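Long-range contacts in ancylostoma secreted protein 1 (Necator americanus, PDB 3NT8), which is a secreted two-CAP-domain protein of hookworm larvae, probably associated with their transition to parasitism: residues Lys62-Tyr70 and Met188-Gln196; Gly305-Phe316 and Phe376-Tyr387. All coordinates share one frame; numbering follows the deposited sequence.

Contact 1: residues Lys62-Tyr70 and Met188-Gln196; sequences KLNPAKNMY and MWETGQACQ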
loop_
_atom_site.group_PDB
_atom_site.type_symbol
_atom_site.label_atom_id
_atom_site.label_comp_id
_atom_site.label_asym_id
_atom_site.label_seq_id
_atom_site.Cartn_x
_atom_site.Cartn_y
_atom_site.Cartn_z
ATOM N N LYS A 62 9.038 14.223 19.561
ATOM C CA LYS A 62 9.652 13.763 18.328
ATOM C C LYS A 62 8.811 12.729 17.636
ATOM O O LYS A 62 8.188 11.852 18.298
ATOM C CB LYS A 62 11.040 13.138 18.584
ATOM C CG LYS A 62 12.086 14.079 19.135
ATOM C CD LYS A 62 12.556 15.068 18.056
ATOM C CE LYS A 62 13.620 15.962 18.652
ATOM N NZ LYS A 62 14.082 16.874 17.647
ATOM N N LEU A 63 8.847 12.754 16.292
ATOM C CA LEU A 63 8.264 11.670 15.522
ATOM C C LEU A 63 8.944 10.377 15.803
ATOM O O LEU A 63 10.170 10.350 15.995
ATOM C CB LEU A 63 8.371 11.956 14.021
ATOM C CG LEU A 63 7.527 13.134 13.538
ATOM C CD1 LEU A 63 7.851 13.512 12.090
ATOM C CD2 LEU A 63 6.041 12.826 13.688
ATOM N N ASN A 64 8.188 9.277 15.735
ATOM C CA ASN A 64 8.801 7.964 15.839
ATOM C C ASN A 64 9.878 7.696 14.782
ATOM O O ASN A 64 9.684 8.046 13.631
ATOM C CB ASN A 64 7.735 6.857 15.714
ATOM C CG ASN A 64 6.804 6.822 16.879
ATOM O OD1 ASN A 64 7.267 6.881 18.022
ATOM N ND2 ASN A 64 5.456 6.756 16.605
ATOM N N PRO A 65 10.990 7.017 15.162
ATOM C CA PRO A 65 11.997 6.528 14.194
ATOM C C PRO A 65 11.413 5.513 13.216
ATOM O O PRO A 65 10.399 4.885 13.525
ATOM C CB PRO A 65 13.002 5.797 15.082
ATOM C CG PRO A 65 12.227 5.419 16.320
ATOM C CD PRO A 65 11.395 6.677 16.540
ATOM N N ALA A 66 12.094 5.318 12.081
ATOM C CA ALA A 66 11.560 4.514 11.018
ATOM C C ALA A 66 12.474 3.393 10.559
ATOM O O ALA A 66 13.641 3.630 10.214
ATOM C CB ALA A 66 11.197 5.391 9.824
ATOM N N LYS A 67 11.915 2.187 10.446
ATOM C CA LYS A 67 12.598 1.129 9.737
ATOM C C LYS A 67 12.087 1.140 8.305
ATOM O O LYS A 67 11.000 1.709 8.021
ATOM C CB LYS A 67 12.354 -0.216 10.412
ATOM C CG LYS A 67 10.892 -0.630 10.580
ATOM C CD LYS A 67 10.822 -2.057 11.194
ATOM C CE LYS A 67 9.384 -2.564 11.318
ATOM N NZ LYS A 67 9.225 -3.751 12.280
ATOM N N ASN A 68 12.844 0.518 7.397
ATOM C CA ASN A 68 12.445 0.480 5.961
ATOM C C ASN A 68 12.131 1.883 5.360
ATOM O O ASN A 68 11.256 2.040 4.534
ATOM C CB ASN A 68 11.222 -0.459 5.779
ATOM C CG ASN A 68 11.481 -1.881 6.254
ATOM O OD1 ASN A 68 12.605 -2.375 6.195
ATOM N ND2 ASN A 68 10.438 -2.559 6.664
ATOM N N MET A 69 12.814 2.932 5.805
ATOM C CA MET A 69 12.622 4.247 5.187
ATOM C C MET A 69 13.522 4.352 4.003
ATOM O O MET A 69 14.755 4.399 4.157
ATOM C CB MET A 69 12.920 5.378 6.156
ATOM C CG MET A 69 12.768 6.771 5.552
ATOM S SD MET A 69 11.079 7.253 5.121
ATOM C CE MET A 69 10.230 7.425 6.691
ATOM N N TYR A 70 12.926 4.335 2.811
ATOM C CA TYR A 70 13.679 4.405 1.533
ATOM C C TYR A 70 14.108 5.821 1.079
ATOM O O TYR A 70 13.376 6.826 1.227
ATOM C CB TYR A 70 12.968 3.632 0.392
ATOM C CG TYR A 70 13.153 2.139 0.496
ATOM C CD1 TYR A 70 14.028 1.474 -0.374
ATOM C CD2 TYR A 70 12.577 1.418 1.534
ATOM C CE1 TYR A 70 14.278 0.153 -0.260
ATOM C CE2 TYR A 70 12.795 0.046 1.649
ATOM C CZ TYR A 70 13.619 -0.575 0.765
ATOM O OH TYR A 70 13.813 -1.937 0.930
ATOM N N MET A 188 2.225 5.675 7.697
ATOM C CA MET A 188 3.125 6.392 6.783
ATOM C C MET A 188 4.487 5.697 6.802
ATOM O O MET A 188 5.147 5.616 5.767
ATOM C CB MET A 188 3.214 7.857 7.159
ATOM C CG MET A 188 1.942 8.576 6.801
ATOM S SD MET A 188 1.835 10.292 7.222
ATOM C CE MET A 188 1.722 10.167 9.018
ATOM N N TRP A 189 4.843 5.128 7.967
ATOM C CA TRP A 189 6.077 4.342 8.125
ATOM C C TRP A 189 5.911 3.445 9.361
ATOM O O TRP A 189 5.054 3.688 10.263
ATOM C CB TRP A 189 7.361 5.273 8.253
ATOM C CG TRP A 189 7.381 6.095 9.551
ATOM C CD1 TRP A 189 7.916 5.715 10.780
ATOM C CD2 TRP A 189 6.866 7.424 9.750
ATOM N NE1 TRP A 189 7.784 6.733 11.704
ATOM C CE2 TRP A 189 7.146 7.793 11.099
ATOM C CE3 TRP A 189 6.226 8.350 8.921
ATOM C CZ2 TRP A 189 6.739 9.014 11.636
ATOM C CZ3 TRP A 189 5.863 9.581 9.454
ATOM C CH2 TRP A 189 6.090 9.888 10.811
ATOM N N GLU A 190 6.790 2.455 9.470
ATOM C CA GLU A 190 6.735 1.568 10.634
ATOM C C GLU A 190 7.730 1.992 11.655
ATOM O O GLU A 190 8.869 2.276 11.343
ATOM C CB GLU A 190 6.939 0.110 10.211
ATOM C CG GLU A 190 5.692 -0.462 9.501
ATOM C CD GLU A 190 5.795 -1.945 9.183
ATOM O OE1 GLU A 190 6.833 -2.393 8.637
ATOM O OE2 GLU A 190 4.802 -2.651 9.472
ATOM N N THR A 191 7.285 2.093 12.895
ATOM C CA THR A 191 8.204 2.434 14.007
ATOM C C THR A 191 9.291 1.319 14.142
ATOM O O THR A 191 8.980 0.115 14.219
ATOM C CB THR A 191 7.425 2.722 15.328
ATOM O OG1 THR A 191 6.359 3.645 15.095
ATOM C CG2 THR A 191 8.307 3.340 16.379
ATOM N N GLY A 192 10.560 1.729 14.102
ATOM C CA GLY A 192 11.646 0.835 14.464
ATOM C C GLY A 192 12.938 1.561 14.316
ATOM O O GLY A 192 12.940 2.735 13.952
ATOM N N GLN A 193 14.056 0.922 14.648
ATOM C CA GLN A 193 15.356 1.506 14.332
ATOM C C GLN A 193 15.597 1.603 12.815
ATOM O O GLN A 193 15.250 0.724 12.059
ATOM C CB GLN A 193 16.474 0.662 14.941
ATOM C CG GLN A 193 17.818 1.382 15.078
ATOM C CD GLN A 193 18.951 0.454 15.524
ATOM O OE1 GLN A 193 18.886 -0.791 15.363
ATOM N NE2 GLN A 193 20.001 1.052 16.071
ATOM N N ALA A 194 16.276 2.668 12.410
ATOM C CA ALA A 194 16.677 2.859 11.036
ATOM C C ALA A 194 17.673 1.775 10.648
ATOM O O ALA A 194 18.373 1.253 11.515
ATOM C CB ALA A 194 17.295 4.216 10.884
ATOM N N CYS A 195 17.746 1.456 9.359
ATOM C CA CYS A 195 18.581 0.382 8.910
ATOM C C CYS A 195 20.047 0.597 9.246
ATOM O O CYS A 195 20.553 1.752 9.230
ATOM C CB CYS A 195 18.412 0.125 7.399
ATOM S SG CYS A 195 19.069 1.467 6.294
ATOM N N GLN A 196 20.717 -0.532 9.518
ATOM C CA GLN A 196 22.130 -0.571 9.829
ATOM C C GLN A 196 22.885 -1.149 8.657
ATOM O O GLN A 196 23.929 -0.646 8.287
ATOM C CB GLN A 196 22.354 -1.394 11.108
ATOM C CG GLN A 196 21.539 -0.865 12.321
ATOM C CD GLN A 196 21.888 0.611 12.642
ATOM O OE1 GLN A 196 23.063 0.943 12.893
ATOM N NE2 GLN A 196 20.869 1.491 12.642
HETATM O O HOH W 1 15.043 2.920 7.727
HETATM O O HOH W 2 8.237 1.698 7.138
HETATM O O HOH W 3 7.877 -1.054 6.749
#
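With chi1 at 67°, the CG of Trp-189 stands between its backbone N and carbonyl carbon, which lays the indole against Leu-63, Asn-64 and Ala-66. Across from it, Met-69 bends at both chi2 and chi3 (each 68°), bringing CE back to within 3.9 Å of Trp-189 CB. The motif is a minimal antiparallel bridge between 66-67 and 190-191, which ties 190-191 back onto the loop holding 66-67, although the two segments are 118 residues apart along the chain. CB of Ala-66 meets the pyrrole part of the indole, 3.4 Å from CD1, while the CD2 branch of Leu-63 lies near the ring plane beside CH2. The indole N-H is directed at the carbonyl of Asn-64, NE1 to O 3.0 Å, but the bond is weak because it is bent to 127°. Outside the two segments, Val-51 of helix 34-52 and Phe-149 and Val-153 of helix 147-153 also touch the Trp-189 side chain, so it is wedged between the two helices and the loop.

Backbone bonds flank the bridge: Lys-67 N donates to Glu-190 O at 3.2 Å, and Gly-192 N donates to Pro-65 O. CB of Asn-64 packs on both branches of Thr-191, whereas the polar ends of these two side chains turn to Asn-139. On the exposed side the Lys-67 chain runs extended past Glu-190, CE close to CB, but NZ stops 4.6 Å from OE1, beyond a salt bridge. Waters bridge the segments as well. One of them accepts from Glu-190 N, 2.8 Å away, and donates to Lys-67 O at 2.9 Å.

Contact 2: residues Gly305-Phe316 and Phe376-Tyr387; sequences GENIYKTSVLKF and FCNDFTFGVCQY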
loop_
_atom_site.group_PDB
_atom_site.type_symbol
_atom_site.label_atom_id
_atom_site.label_comp_id
_atom_site.label_asym_id
_atom_site.label_seq_id
_atom_site.Cartn_x
_atom_site.Cartn_y
_atom_site.Cartn_z
ATOM N N GLY A 305 -15.573 -17.548 -3.293
ATOM C CA GLY A 305 -15.741 -16.236 -2.610
ATOM C C GLY A 305 -14.974 -15.141 -3.375
ATOM O O GLY A 305 -14.251 -15.460 -4.297
ATOM N N GLU A 306 -15.113 -13.875 -2.984
ATOM C CA GLU A 306 -14.573 -12.769 -3.797
ATOM C C GLU A 306 -14.340 -11.531 -2.976
ATOM O O GLU A 306 -15.203 -11.119 -2.161
ATOM C CB GLU A 306 -15.498 -12.396 -4.960
ATOM C CG GLU A 306 -14.839 -11.444 -5.997
ATOM C CD GLU A 306 -15.688 -11.190 -7.205
ATOM O OE1 GLU A 306 -16.767 -10.582 -7.030
ATOM O OE2 GLU A 306 -15.267 -11.506 -8.315
ATOM N N ASN A 307 -13.173 -10.948 -3.194
ATOM C CA ASN A 307 -12.829 -9.623 -2.640
ATOM C C ASN A 307 -12.472 -8.634 -3.739
ATOM O O ASN A 307 -11.756 -8.991 -4.624
ATOM C CB ASN A 307 -11.705 -9.714 -1.609
ATOM C CG ASN A 307 -12.198 -10.154 -0.219
ATOM O OD1 ASN A 307 -13.375 -10.090 0.076
ATOM N ND2 ASN A 307 -11.266 -10.586 0.645
ATOM N N ILE A 308 -13.025 -7.411 -3.708
ATOM C CA ILE A 308 -12.689 -6.428 -4.737
ATOM C C ILE A 308 -12.030 -5.198 -4.147
ATOM O O ILE A 308 -12.195 -4.875 -2.970
ATOM C CB ILE A 308 -13.903 -5.984 -5.617
ATOM C CG1 ILE A 308 -15.031 -5.459 -4.724
ATOM C CG2 ILE A 308 -14.355 -7.133 -6.490
ATOM C CD1 ILE A 308 -16.127 -4.728 -5.495
ATOM N N TYR A 309 -11.285 -4.512 -4.989
ATOM C CA TYR A 309 -10.537 -3.310 -4.601
ATOM C C TYR A 309 -10.379 -2.359 -5.812
ATOM O O TYR A 309 -10.087 -2.831 -6.913
ATOM C CB TYR A 309 -9.149 -3.740 -4.151
ATOM C CG TYR A 309 -8.068 -2.672 -4.170
ATOM C CD1 TYR A 309 -7.878 -1.838 -3.087
ATOM C CD2 TYR A 309 -7.210 -2.551 -5.265
ATOM C CE1 TYR A 309 -6.902 -0.890 -3.074
ATOM C CE2 TYR A 309 -6.230 -1.590 -5.295
ATOM C CZ TYR A 309 -6.067 -0.760 -4.175
ATOM O OH TYR A 309 -5.062 0.203 -4.189
ATOM N N LYS A 310 -10.503 -1.034 -5.602
ATOM C CA LYS A 310 -10.028 -0.090 -6.608
ATOM C C LYS A 310 -9.243 1.047 -5.984
ATOM O O LYS A 310 -9.395 1.359 -4.799
ATOM C CB LYS A 310 -11.172 0.446 -7.486
ATOM C CG LYS A 310 -12.069 1.443 -6.763
ATOM C CD LYS A 310 -13.006 2.153 -7.744
ATOM C CE LYS A 310 -13.781 3.258 -7.024
ATOM N NZ LYS A 310 -14.211 2.847 -5.652
ATOM N N THR A 311 -8.416 1.689 -6.798
ATOM C CA THR A 311 -7.802 2.943 -6.376
ATOM C C THR A 311 -7.787 3.914 -7.546
ATOM O O THR A 311 -7.470 3.510 -8.660
ATOM C CB THR A 311 -6.350 2.729 -5.848
ATOM O OG1 THR A 311 -5.724 3.998 -5.561
ATOM C CG2 THR A 311 -5.538 2.031 -6.856
ATOM N N SER A 312 -8.073 5.181 -7.230
ATOM C CA SER A 312 -8.101 6.290 -8.164
ATOM C C SER A 312 -6.829 6.395 -8.969
ATOM O O SER A 312 -6.886 6.791 -10.125
ATOM C CB SER A 312 -8.328 7.597 -7.415
ATOM O OG SER A 312 -9.468 7.519 -6.546
ATOM N N VAL A 313 -5.690 6.015 -8.385
ATOM C CA VAL A 313 -4.370 5.984 -9.106
ATOM C C VAL A 313 -4.355 5.051 -10.307
ATOM O O VAL A 313 -4.565 3.856 -10.134
ATOM C CB VAL A 313 -3.165 5.558 -8.198
ATOM C CG1 VAL A 313 -1.876 5.665 -8.937
ATOM C CG2 VAL A 313 -3.119 6.378 -6.928
ATOM N N LEU A 314 -4.048 5.565 -11.493
ATOM C CA LEU A 314 -4.121 4.763 -12.704
ATOM C C LEU A 314 -2.853 4.033 -12.936
ATOM O O LEU A 314 -1.801 4.519 -12.594
ATOM C CB LEU A 314 -4.466 5.590 -13.939
ATOM C CG LEU A 314 -5.915 6.025 -14.104
ATOM C CD1 LEU A 314 -6.204 7.262 -13.299
ATOM C CD2 LEU A 314 -6.132 6.299 -15.595
ATOM N N LYS A 315 -2.961 2.833 -13.479
ATOM C CA LYS A 315 -1.792 1.995 -13.775
ATOM C C LYS A 315 -0.878 1.776 -12.549
ATOM O O LYS A 315 0.370 1.676 -12.654
ATOM C CB LYS A 315 -1.030 2.513 -15.023
ATOM C CG LYS A 315 -1.864 2.477 -16.331
ATOM C CD LYS A 315 -0.961 2.508 -17.546
ATOM C CE LYS A 315 -1.742 2.411 -18.873
ATOM N NZ LYS A 315 -0.920 2.906 -20.059
ATOM N N PHE A 316 -1.520 1.625 -11.382
ATOM C CA PHE A 316 -0.787 1.511 -10.106
ATOM C C PHE A 316 0.025 0.245 -10.057
ATOM O O PHE A 316 -0.450 -0.820 -10.439
ATOM C CB PHE A 316 -1.733 1.627 -8.909
ATOM C CG PHE A 316 -1.043 1.820 -7.611
ATOM C CD1 PHE A 316 -0.174 2.884 -7.408
ATOM C CD2 PHE A 316 -1.298 0.954 -6.545
ATOM C CE1 PHE A 316 0.436 3.061 -6.149
ATOM C CE2 PHE A 316 -0.680 1.118 -5.300
ATOM C CZ PHE A 316 0.183 2.179 -5.099
ATOM N N PHE A 376 -5.612 -2.864 -15.220
ATOM C CA PHE A 376 -5.566 -1.395 -15.390
ATOM C C PHE A 376 -6.784 -0.960 -16.185
ATOM O O PHE A 376 -6.874 -1.199 -17.389
ATOM C CB PHE A 376 -4.292 -0.918 -16.056
ATOM C CG PHE A 376 -3.004 -1.246 -15.291
ATOM C CD1 PHE A 376 -2.967 -1.265 -13.902
ATOM C CD2 PHE A 376 -1.827 -1.461 -15.975
ATOM C CE1 PHE A 376 -1.781 -1.545 -13.216
ATOM C CE2 PHE A 376 -0.636 -1.745 -15.295
ATOM C CZ PHE A 376 -0.637 -1.786 -13.884
ATOM N N CYS A 377 -7.744 -0.347 -15.504
ATOM C CA CYS A 377 -8.927 0.129 -16.163
ATOM C C CYS A 377 -8.715 1.626 -16.422
ATOM O O CYS A 377 -7.815 2.243 -15.831
ATOM C CB CYS A 377 -10.151 -0.167 -15.309
ATOM S SG CYS A 377 -10.521 -1.976 -15.114
ATOM N N ASN A 378 -9.506 2.211 -17.320
ATOM C CA ASN A 378 -9.255 3.606 -17.704
ATOM C C ASN A 378 -9.665 4.638 -16.624
ATOM O O ASN A 378 -9.418 5.861 -16.731
ATOM C CB ASN A 378 -9.845 3.915 -19.096
ATOM C CG ASN A 378 -11.315 3.500 -19.246
ATOM O OD1 ASN A 378 -12.134 3.622 -18.318
ATOM N ND2 ASN A 378 -11.658 3.039 -20.444
ATOM N N ASP A 379 -10.226 4.115 -15.557
ATOM C CA ASP A 379 -10.882 4.908 -14.553
ATOM C C ASP A 379 -10.298 4.651 -13.122
ATOM O O ASP A 379 -10.544 5.425 -12.163
ATOM C CB ASP A 379 -12.364 4.536 -14.617
ATOM C CG ASP A 379 -13.242 5.545 -13.952
ATOM O OD1 ASP A 379 -13.875 6.314 -14.722
ATOM O OD2 ASP A 379 -13.291 5.558 -12.684
ATOM N N PHE A 380 -9.539 3.565 -12.983
ATOM C CA PHE A 380 -9.038 3.125 -11.683
ATOM C C PHE A 380 -8.236 1.894 -11.940
ATOM O O PHE A 380 -8.405 1.274 -12.999
ATOM C CB PHE A 380 -10.144 2.831 -10.669
ATOM C CG PHE A 380 -11.313 2.028 -11.213
ATOM C CD1 PHE A 380 -11.252 0.647 -11.318
ATOM C CD2 PHE A 380 -12.512 2.660 -11.545
ATOM C CE1 PHE A 380 -12.353 -0.098 -11.810
ATOM C CE2 PHE A 380 -13.636 1.926 -12.052
ATOM C CZ PHE A 380 -13.541 0.544 -12.188
ATOM N N THR A 381 -7.317 1.578 -11.020
ATOM C CA THR A 381 -6.655 0.260 -11.009
ATOM C C THR A 381 -7.585 -0.684 -10.206
ATOM O O THR A 381 -7.932 -0.399 -9.091
ATOM C CB THR A 381 -5.270 0.340 -10.391
ATOM O OG1 THR A 381 -4.522 1.394 -11.023
ATOM C CG2 THR A 381 -4.524 -0.955 -10.522
ATOM N N PHE A 382 -7.957 -1.818 -10.790
ATOM C CA PHE A 382 -8.979 -2.735 -10.264
ATOM C C PHE A 382 -8.322 -4.023 -9.779
ATOM O O PHE A 382 -7.551 -4.628 -10.503
ATOM C CB PHE A 382 -9.968 -3.020 -11.427
ATOM C CG PHE A 382 -11.199 -3.841 -11.037
ATOM C CD1 PHE A 382 -11.679 -3.807 -9.754
ATOM C CD2 PHE A 382 -11.884 -4.618 -11.988
ATOM C CE1 PHE A 382 -12.818 -4.533 -9.398
ATOM C CE2 PHE A 382 -12.998 -5.328 -11.635
ATOM C CZ PHE A 382 -13.473 -5.269 -10.322
ATOM N N GLY A 383 -8.586 -4.414 -8.525
ATOM C CA GLY A 383 -7.976 -5.600 -7.922
ATOM C C GLY A 383 -9.078 -6.577 -7.481
ATOM O O GLY A 383 -10.018 -6.176 -6.798
ATOM N N VAL A 384 -9.010 -7.814 -7.954
ATOM C CA VAL A 384 -10.021 -8.864 -7.652
ATOM C C VAL A 384 -9.288 -10.091 -7.105
ATOM O O VAL A 384 -8.323 -10.582 -7.725
ATOM C CB VAL A 384 -10.873 -9.294 -8.905
ATOM C CG1 VAL A 384 -11.927 -10.464 -8.531
ATOM C CG2 VAL A 384 -11.593 -8.103 -9.585
ATOM N N CYS A 385 -9.688 -10.587 -5.940
ATOM C CA CYS A 385 -9.242 -11.919 -5.539
ATOM C C CYS A 385 -10.430 -12.872 -5.316
ATOM O O CYS A 385 -11.453 -12.508 -4.739
ATOM C CB CYS A 385 -8.472 -11.868 -4.220
ATOM S SG CYS A 385 -6.816 -11.165 -4.335
ATOM N N GLN A 386 -10.230 -14.127 -5.675
ATOM C CA GLN A 386 -11.294 -15.142 -5.557
ATOM C C GLN A 386 -10.775 -16.305 -4.741
ATOM O O GLN A 386 -9.593 -16.564 -4.690
ATOM C CB GLN A 386 -11.815 -15.610 -6.937
ATOM C CG GLN A 386 -12.710 -14.577 -7.654
ATOM C CD GLN A 386 -13.290 -15.100 -8.969
ATOM O OE1 GLN A 386 -13.140 -16.275 -9.328
ATOM N NE2 GLN A 386 -13.980 -14.214 -9.683
ATOM N N TYR A 387 -11.673 -17.021 -4.130
ATOM C CA TYR A 387 -11.384 -17.820 -2.945
ATOM C C TYR A 387 -12.137 -19.116 -3.001
ATOM O O TYR A 387 -13.377 -19.115 -3.024
ATOM C CB TYR A 387 -11.777 -17.039 -1.694
ATOM C CG TYR A 387 -10.956 -15.738 -1.452
ATOM C CD1 TYR A 387 -9.799 -15.732 -0.634
ATOM C CD2 TYR A 387 -11.385 -14.501 -1.955
ATOM C CE1 TYR A 387 -9.105 -14.594 -0.403
ATOM C CE2 TYR A 387 -10.703 -13.333 -1.685
ATOM C CZ TYR A 387 -9.539 -13.400 -0.940
ATOM O OH TYR A 387 -8.820 -12.262 -0.705
HETATM O O HOH W 4 -9.747 8.014 -11.470
HETATM O O HOH W 5 -5.466 2.172 -15.012
#
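The Phe-376 ring carries Lys-315 CA over one face, 3.6 Å from its centroid, with Phe-316 O at its edge. A second CH-pi contact puts Lys-310 CD over a face of Phe-380, 4.1 Å from the centroid, and Phe-382 CB lies in plane at that ring's edge. The Phe-382 ring has Val-384 CG2 over one face and Tyr-309 O at the edge, while Tyr-387 receives Gly-305 O and Asn-307 N at its edge. The amide of Asn-307 is turned 70° from the Tyr-387 ring, and its ND2 donates to the phenol OH at 3.3 Å; ND2 is also bonded to His-358 O, and the phenol OH to His-245 NE2.

Asn-307, Phe-382, Val-384 and Tyr-387 belong to the antiparallel pairing of strand 305-311, outermost in the sheet of the second CAP domain, with strand 381-387. The short axes run at 163° to one another, and paired backbone bonds join Asn-307 to Cys-385, Tyr-309 to Gly-383 and Thr-311 to Thr-381. On the face of Ile-308 and Val-384, Glu-306 and Gln-386 lie side by side; NE2 meets OE2 on its anti side. Glu-306 OE1 is also bonded to His-295 ND1 and OE2 to Ser-296 OG, while Gln-386 OE1 is bonded to Ser-283 OG.

Beyond the end of strand 305-311, OG1 of Thr-381 donates to Val-313 O at 2.6 Å and accepts from Phe-316 N at 3.0 Å, nearly straight at 170°. One hydroxyl thus uses both its proton and its acceptor capacity to fix the turn that leaves the sheet.

How the contacts relate
From the N terminus, the chain passes through helix 34-52 and reaches 62-70. It then builds the first four-stranded sheet before 188-196 returns to close contact 1, a loop of 117 intervening residues. It goes on through the disulfide-bonded region holding Cys-195–Cys-209 and Cys-201–Cys-214 into the second CAP domain. There, contact 2 closes a shorter loop of 59 residues, nearly half helical, joining 305-316 to 376-387. The two loops are in series and neither nest nor cross. The centres of contacts 1 and 2 lie about 29 Å apart, on opposite sides of the chain's centre. Contact 1 ties segment 188-196 to the first domain; contact 2 holds an outermost strand within the sheet of the second.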